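Local structure of phycocyanobilin lyase subunit alpha (Nostoc sp. PCC 7120, 5N3U) at residues 15-19 with 20-24; 44-48 with 49-53; 118-121 with 122-126. The protein associates with CpcF to form a lyase that is probably required for the chromophorylation of the phycocyanin subunit CpcA. All blocks are in the same frame, centred on the assembly; numbering follows the deposited sequence.

Contact 1. Residues 15-19 with 20-24; sequences PQLTP and ELAIA
Thr-18 OG1 joins two neighbours at once: it accepts the backbone N-H of Leu-21 (OG1 to N 3.1 Å) and gives its own proton to the carboxylate of Glu-20 (OG1 to OE1 2.7 Å). This is a worked case of helix N-capping, in which the residue just before a helix supplies the acceptor that the first turn lacks. With chi1 at 63°, OG1 sits between the backbone N and the carbonyl carbon of its own residue, turned to the amide three residues on. The glutamate reaches it by bending at chi2, which folds the carboxylate back over the start of the helix; the hydroxyl then meets OE1 from above the carboxylate plane, 52° out of it. The other oxygen, OE2, rests beside the ring of Pro-19, 3.4 Å from its CB. A carboxylate held at an amino-terminal end would probably be favoured by the helix dipole. The regular ladder starts at once, with Thr-18 O taking Ala-22 N at 2.7 Å and Pro-19 O taking Ile-23 N at 2.8 Å. Thr-18 N, by contrast, is covered and has no partner in the model: the residue that would return the bond in a capping box is Leu-21, whose side chain has no acceptor. Leu-17 CD1 and Ala-22 CB, 4.3 Å apart, pair like a hydrophobic staple, and Leu-17 CD2 adds a second apolar contact at 4.1 Å from Leu-21 CG. Leu-17 of the preceding loop and Ala-22 of helix 19-25 both touch Trp-40 of helix 31-43, Ile-23 meets Ala-51 and Ala-54 of helix 49-58, and Pro-15 packs on Phe-144 of the lyase beta subunit.

Contact 2. Residues 44-48 with 49-53; sequences YRVKE and SAAVD
The start of helix 49-58, with Glu-48 at its N-cap, shows how a short interhelical turn can be closed by backbone bonds, with one apolar contact beside them. Glu-48 O is met by two amides of the first turn. The bond from Val-52 N, at 3.2 Å, is the straighter (N-H...O 163°) and comes nearly end-on to the carbonyl. That from Ala-51 N is shorter, N to O 2.9 Å, but strongly bent at 126° and therefore weak. One residue further along, Asp-53 N binds Ser-49 O and the regular pattern is under way. The glutamate chain itself is extended beyond CG and takes no part in capping across these segments; its CB merely lies beside Ser-49 N.

The methyl of Ala-51 makes the apolar contact of the turn. It points back at the loop, with CB 3.4 Å from Val-46 O and 4.0 Å from Val-46 CG1. The valine holds CG1 anti to its own N (chi1 176°), which puts that methyl on the carbonyl side, where Ala-51 comes up. Val-46 O is thus buried under a methyl group and has no polar partner in the model. Val-52 CG2 lies against the backbone, 3.8 Å from Glu-48 O.

At the start of the loop, Arg-45 with positive phi is the C-prime residue of a Schellman motif that ends helix 31-43, Val-46 N reaching back to Leu-41 O. Asp-53 forms a salt bridge with Lys-88, and the ring of Tyr-44 stacks on Trp-40. A Schellman-terminated helix followed by a tight turn into the next helix, within a HEAT-like repeat, is in keeping with the helical-hairpin build of an alpha solenoid.

Contact 3. Residues 118-121 with 122-126; sequences KTAA and PALIK
Ala-120 O and Ala-121 O accept the first backbone bonds of helix 121-126, from Leu-124 N at 3.1 Å and Ile-125 N at 2.7 Å, both nearly straight. One step earlier the pattern is interrupted by a water, which gives a proton to Thr-119 O and accepts Ala-123 N (2.9 Å from the water oxygen), so the carbonyl and the amide are bridged rather than bonded directly. Pro-122, lacking an N-H, fits this first turn without wasting a donor. Its CD lies close to Ala-121 CB, 3.4 Å, a tight fit between covalent neighbours.

The side chains fold back over these same carbonyls. Leu-124, with CG anti to its carbonyl carbon (chi1 -66°), brings CG to 3.3 Å from Ala-120 O and lays CD1 against Ala-120 CB at 3.8 Å. Ile-125 does likewise with CG1, which sits 3.2 Å from Ala-121 O. Both acceptors are thereby flanked by hydrocarbon beside their amide partners. An alanine in place of Leu-124 would probably open a gap beside Ala-120 CB and leave Ala-120 O without its hydrocarbon cover.

Around it, Thr-119, Ala-120 and Ala-123 pack on Ile-94 of helix 90-96, while Leu-124 meets Ala-154 and, with Ile-125, Leu-155 of helix 148-157; the turn thus packs on helix 90-96 on the one hand and on helix 148-157, the next along the chain, on the other.

How the contacts relate
All three contacts illustrate one principle, the opening turn of a helix, at successive points of an all-helical chain: helix 19-25, then helix 49-58, then helix 121-126. Contacts 1 and 2 are neighbours, with centres 11 Å apart, and they touch directly: Pro-19 rests on Val-46 and Glu-48, and Ile-23 on Ala-51, while helix 31-43 connects them along the chain. Contact 3 stands apart, its centre 25 Å from that of contact 2 and 34 Å from that of contact 1. The first pair joins helix 19-25 to the start of helix 49-58 near the amino-terminal end, whereas contact 3 lies further along the helical array.

Contact 1. Residues 15-19 with 20-24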
loop_
_atom_site.group_PDB
_atom_site.type_symbol
_atom_site.label_atom_id
_atom_site.label_comp_id
_atom_site.label_asym_id
_atom_site.label_seq_id
_atom_site.Cartn_x
_atom_site.Cartn_y
_atom_site.Cartn_z
ATOM N N PRO A 15 3.013 9.258 14.360
ATOM C CA PRO A 15 4.228 9.980 14.801
ATOM C C PRO A 15 5.486 9.335 14.181
ATOM O O PRO A 15 5.518 8.123 13.910
ATOM C CB PRO A 15 4.176 9.906 16.358
ATOM C CG PRO A 15 3.053 8.991 16.717
ATOM C CD PRO A 15 2.136 8.911 15.502
ATOM N N GLN A 16 6.459 10.160 13.843
ATOM C CA GLN A 16 7.670 9.654 13.222
ATOM C C GLN A 16 8.559 9.195 14.404
ATOM O O GLN A 16 8.811 9.961 15.333
ATOM C CB GLN A 16 8.357 10.696 12.340
ATOM C CG GLN A 16 9.005 10.035 11.102
ATOM C CD GLN A 16 8.054 9.935 9.895
ATOM O OE1 GLN A 16 7.696 10.953 9.331
ATOM N NE2 GLN A 16 7.655 8.718 9.496
ATOM N N LEU A 17 8.917 7.914 14.400
ATOM C CA LEU A 17 9.577 7.290 15.513
ATOM C C LEU A 17 10.900 6.760 15.098
ATOM O O LEU A 17 11.166 6.550 13.925
ATOM C CB LEU A 17 8.740 6.139 16.063
ATOM C CG LEU A 17 7.363 6.503 16.642
ATOM C CD1 LEU A 17 6.684 5.237 17.081
ATOM C CD2 LEU A 17 7.405 7.505 17.788
ATOM N N THR A 18 11.731 6.540 16.117
ATOM C CA THR A 18 12.962 5.792 16.006
ATOM C C THR A 18 12.801 4.664 17.055
ATOM O O THR A 18 11.964 4.775 17.985
ATOM C CB THR A 18 14.169 6.713 16.387
ATOM O OG1 THR A 18 14.032 7.099 17.758
ATOM C CG2 THR A 18 14.204 8.024 15.572
ATOM N N PRO A 19 13.686 3.670 17.014
ATOM C CA PRO A 19 13.683 2.657 18.078
ATOM C C PRO A 19 13.714 3.213 19.483
ATOM O O PRO A 19 12.904 2.852 20.345
ATOM C CB PRO A 19 14.970 1.896 17.794
ATOM C CG PRO A 19 15.095 1.960 16.285
ATOM C CD PRO A 19 14.721 3.385 15.983
ATOM N N GLU A 20 14.582 4.190 19.717
ATOM C CA GLU A 20 14.756 4.749 21.057
ATOM C C GLU A 20 13.503 5.435 21.438
ATOM O O GLU A 20 13.019 5.336 22.571
ATOM C CB GLU A 20 15.986 5.734 21.147
ATOM C CG GLU A 20 17.207 5.255 20.318
ATOM C CD GLU A 20 16.992 5.350 18.782
ATOM O OE1 GLU A 20 16.578 6.426 18.305
ATOM O OE2 GLU A 20 17.215 4.380 18.037
ATOM N N LEU A 21 12.929 6.149 20.485
ATOM C CA LEU A 21 11.722 6.909 20.814
ATOM C C LEU A 21 10.501 5.997 20.990
ATOM O O LEU A 21 9.713 6.169 21.903
ATOM C CB LEU A 21 11.478 7.922 19.721
ATOM C CG LEU A 21 10.512 9.045 19.996
ATOM C CD1 LEU A 21 10.581 9.644 21.398
ATOM C CD2 LEU A 21 10.790 10.057 18.880
ATOM N N ALA A 22 10.429 4.976 20.155
ATOM C CA ALA A 22 9.353 3.969 20.329
ATOM C C ALA A 22 9.472 3.314 21.670
ATOM O O ALA A 22 8.508 3.150 22.362
ATOM C CB ALA A 22 9.507 2.885 19.279
ATOM N N ILE A 23 10.691 2.937 22.031
ATOM C CA ILE A 23 10.884 2.300 23.336
ATOM C C ILE A 23 10.485 3.197 24.418
ATOM O O ILE A 23 9.720 2.761 25.285
ATOM C CB ILE A 23 12.295 1.788 23.572
ATOM C CG1 ILE A 23 12.602 0.634 22.615
ATOM C CG2 ILE A 23 12.425 1.259 24.982
ATOM C CD1 ILE A 23 14.055 0.400 22.354
ATOM N N ALA A 24 10.922 4.473 24.373
ATOM C CA ALA A 24 10.447 5.428 25.423
ATOM C C ALA A 24 8.936 5.602 25.507
ATOM O O ALA A 24 8.288 5.620 26.592
ATOM C CB ALA A 24 11.092 6.779 25.182
#

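Contact 2. Residues 44-48 with 49-53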
loop_
_atom_site.group_PDB
_atom_site.type_symbol
_atom_site.label_atom_id
_atom_site.label_comp_id
_atom_site.label_asym_id
_atom_site.label_seq_id
_atom_site.Cartn_x
_atom_site.Cartn_y
_atom_site.Cartn_z
ATOM N N TYR A 44 8.538 -2.809 12.407
ATOM C CA TYR A 44 9.896 -2.515 11.961
ATOM C C TYR A 44 10.887 -3.512 12.512
ATOM O O TYR A 44 12.098 -3.376 12.289
ATOM C CB TYR A 44 10.265 -1.043 12.313
ATOM C CG TYR A 44 9.427 -0.125 11.484
ATOM C CD1 TYR A 44 8.147 0.204 11.881
ATOM C CD2 TYR A 44 9.894 0.374 10.282
ATOM C CE1 TYR A 44 7.320 1.009 11.118
ATOM C CE2 TYR A 44 9.062 1.159 9.476
ATOM C CZ TYR A 44 7.758 1.438 9.891
ATOM O OH TYR A 44 6.854 2.204 9.145
ATOM N N ARG A 45 10.420 -4.544 13.188
ATOM C CA ARG A 45 11.297 -5.684 13.598
ATOM C C ARG A 45 12.580 -5.162 14.329
ATOM O O ARG A 45 13.682 -5.473 13.960
ATOM C CB ARG A 45 11.652 -6.561 12.439
ATOM C CG ARG A 45 10.425 -7.310 11.942
ATOM C CD ARG A 45 10.844 -8.567 11.228
ATOM N NE ARG A 45 9.672 -9.113 10.555
ATOM C CZ ARG A 45 9.070 -10.272 10.823
ATOM N NH1 ARG A 45 9.494 -11.107 11.787
ATOM N NH2 ARG A 45 8.010 -10.596 10.102
ATOM N N VAL A 46 12.356 -4.338 15.334
ATOM C CA VAL A 46 13.388 -3.683 16.086
ATOM C C VAL A 46 13.755 -4.672 17.133
ATOM O O VAL A 46 13.136 -4.733 18.211
ATOM C CB VAL A 46 12.830 -2.444 16.723
ATOM C CG1 VAL A 46 13.842 -1.756 17.624
ATOM C CG2 VAL A 46 12.374 -1.464 15.638
ATOM N N LYS A 47 14.759 -5.461 16.807
ATOM C CA LYS A 47 15.194 -6.566 17.663
ATOM C C LYS A 47 16.195 -6.228 18.800
ATOM O O LYS A 47 16.524 -7.094 19.555
ATOM C CB LYS A 47 15.824 -7.656 16.812
ATOM C CG LYS A 47 15.023 -8.001 15.608
ATOM C CD LYS A 47 15.655 -9.152 14.874
ATOM C CE LYS A 47 14.549 -10.031 14.350
ATOM N NZ LYS A 47 14.943 -10.728 13.112
ATOM N N GLU A 48 16.658 -4.992 18.917
ATOM C CA GLU A 48 17.442 -4.544 20.090
ATOM C C GLU A 48 16.947 -5.095 21.397
ATOM O O GLU A 48 15.723 -5.091 21.702
ATOM C CB GLU A 48 17.278 -3.057 20.254
ATOM C CG GLU A 48 18.219 -2.241 19.405
ATOM C CD GLU A 48 17.776 -0.798 19.343
ATOM O OE1 GLU A 48 17.868 -0.192 18.250
ATOM O OE2 GLU A 48 17.300 -0.307 20.387
ATOM N N SER A 49 17.875 -5.462 22.253
ATOM C CA SER A 49 17.479 -6.050 23.506
ATOM C C SER A 49 16.612 -5.146 24.322
ATOM O O SER A 49 15.758 -5.656 25.058
ATOM C CB SER A 49 18.705 -6.542 24.316
ATOM O OG SER A 49 19.503 -5.396 24.614
ATOM N N ALA A 50 16.780 -3.818 24.285
ATOM C CA ALA A 50 15.976 -2.995 25.163
ATOM C C ALA A 50 14.510 -2.957 24.631
ATOM O O ALA A 50 13.590 -2.796 25.412
ATOM C CB ALA A 50 16.500 -1.576 25.326
ATOM N N ALA A 51 14.327 -3.139 23.327
ATOM C CA ALA A 51 12.950 -3.191 22.770
ATOM C C ALA A 51 12.251 -4.435 23.326
ATOM O O ALA A 51 11.184 -4.347 23.898
ATOM C CB ALA A 51 13.038 -3.217 21.277
ATOM N N VAL A 52 12.964 -5.536 23.328
ATOM C CA VAL A 52 12.456 -6.806 23.815
ATOM C C VAL A 52 12.080 -6.678 25.262
ATOM O O VAL A 52 10.993 -7.026 25.656
ATOM C CB VAL A 52 13.453 -7.974 23.541
ATOM C CG1 VAL A 52 13.028 -9.276 24.199
ATOM C CG2 VAL A 52 13.657 -8.244 22.081
ATOM N N ASP A 53 12.993 -6.177 26.108
ATOM C CA ASP A 53 12.689 -6.023 27.526
ATOM C C ASP A 53 11.503 -5.131 27.810
ATOM O O ASP A 53 10.640 -5.423 28.631
ATOM C CB ASP A 53 13.906 -5.413 28.260
ATOM C CG ASP A 53 15.135 -6.394 28.314
ATOM O OD1 ASP A 53 15.044 -7.574 27.881
ATOM O OD2 ASP A 53 16.218 -5.957 28.752
#

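Contact 3. Residues 118-121 with 122-126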
loop_
_atom_site.group_PDB
_atom_site.type_symbol
_atom_site.label_atom_id
_atom_site.label_comp_id
_atom_site.label_asym_id
_atom_site.label_seq_id
_atom_site.Cartn_x
_atom_site.Cartn_y
_atom_site.Cartn_z
ATOM N N LYS A 118 9.833 -25.029 22.555
ATOM C CA LYS A 118 9.099 -26.149 23.061
ATOM C C LYS A 118 8.698 -25.998 24.527
ATOM O O LYS A 118 7.842 -26.752 25.001
ATOM C CB LYS A 118 9.926 -27.426 22.928
ATOM C CG LYS A 118 9.034 -28.639 22.795
ATOM C CD LYS A 118 9.880 -29.889 22.565
ATOM C CE LYS A 118 9.243 -31.147 23.165
ATOM N NZ LYS A 118 9.483 -32.308 22.251
ATOM N N THR A 119 9.264 -25.026 25.221
ATOM C CA THR A 119 8.873 -24.810 26.627
ATOM C C THR A 119 7.421 -24.326 26.839
ATOM O O THR A 119 6.823 -24.523 27.880
ATOM C CB THR A 119 9.859 -23.911 27.307
ATOM O OG1 THR A 119 9.798 -22.612 26.788
ATOM C CG2 THR A 119 11.259 -24.428 27.046
ATOM N N ALA A 120 6.806 -23.868 25.743
ATOM C CA ALA A 120 5.365 -23.534 25.771
ATOM C C ALA A 120 4.383 -24.703 25.684
ATOM O O ALA A 120 3.225 -24.500 25.805
ATOM C CB ALA A 120 5.100 -22.575 24.679
ATOM N N ALA A 121 4.831 -25.909 25.448
ATOM C CA ALA A 121 3.906 -27.029 25.208
ATOM C C ALA A 121 2.858 -27.314 26.320
ATOM O O ALA A 121 1.657 -27.429 26.064
ATOM C CB ALA A 121 4.694 -28.260 24.847
ATOM N N PRO A 122 3.277 -27.391 27.568
ATOM C CA PRO A 122 2.273 -27.658 28.565
ATOM C C PRO A 122 1.186 -26.571 28.635
ATOM O O PRO A 122 0.011 -26.862 28.818
ATOM C CB PRO A 122 3.094 -27.660 29.899
ATOM C CG PRO A 122 4.513 -27.980 29.438
ATOM C CD PRO A 122 4.667 -27.337 28.116
ATOM N N ALA A 123 1.563 -25.302 28.537
ATOM C CA ALA A 123 0.573 -24.272 28.651
ATOM C C ALA A 123 -0.365 -24.263 27.421
ATOM O O ALA A 123 -1.574 -24.033 27.551
ATOM C CB ALA A 123 1.212 -22.947 28.819
ATOM N N LEU A 124 0.192 -24.531 26.251
ATOM C CA LEU A 124 -0.624 -24.699 25.021
ATOM C C LEU A 124 -1.530 -25.860 25.152
ATOM O O LEU A 124 -2.691 -25.755 24.799
ATOM C CB LEU A 124 0.235 -24.848 23.804
ATOM C CG LEU A 124 1.014 -23.553 23.503
ATOM C CD1 LEU A 124 2.173 -23.812 22.557
ATOM C CD2 LEU A 124 0.094 -22.493 22.941
ATOM N N ILE A 125 -1.011 -26.963 25.687
ATOM C CA ILE A 125 -1.849 -28.177 25.890
ATOM C C ILE A 125 -3.046 -27.975 26.803
ATOM O O ILE A 125 -4.154 -28.400 26.533
ATOM C CB ILE A 125 -0.981 -29.336 26.331
ATOM C CG1 ILE A 125 -0.196 -29.841 25.107
ATOM C CG2 ILE A 125 -1.794 -30.510 26.890
ATOM C CD1 ILE A 125 0.876 -30.872 25.474
ATOM N N LYS A 126 -2.853 -27.183 27.819
ATOM C CA LYS A 126 -3.927 -26.866 28.734
ATOM C C LYS A 126 -5.068 -26.133 28.041
ATOM O O LYS A 126 -6.245 -26.328 28.367
ATOM C CB LYS A 126 -3.285 -26.030 29.852
ATOM C CG LYS A 126 -4.236 -25.391 30.818
ATOM C CD LYS A 126 -3.810 -25.654 32.261
ATOM C CE LYS A 126 -2.409 -25.196 32.527
ATOM N NZ LYS A 126 -2.374 -24.511 33.866
HETATM O O HOH W 1 4.210 -24.100 28.981
#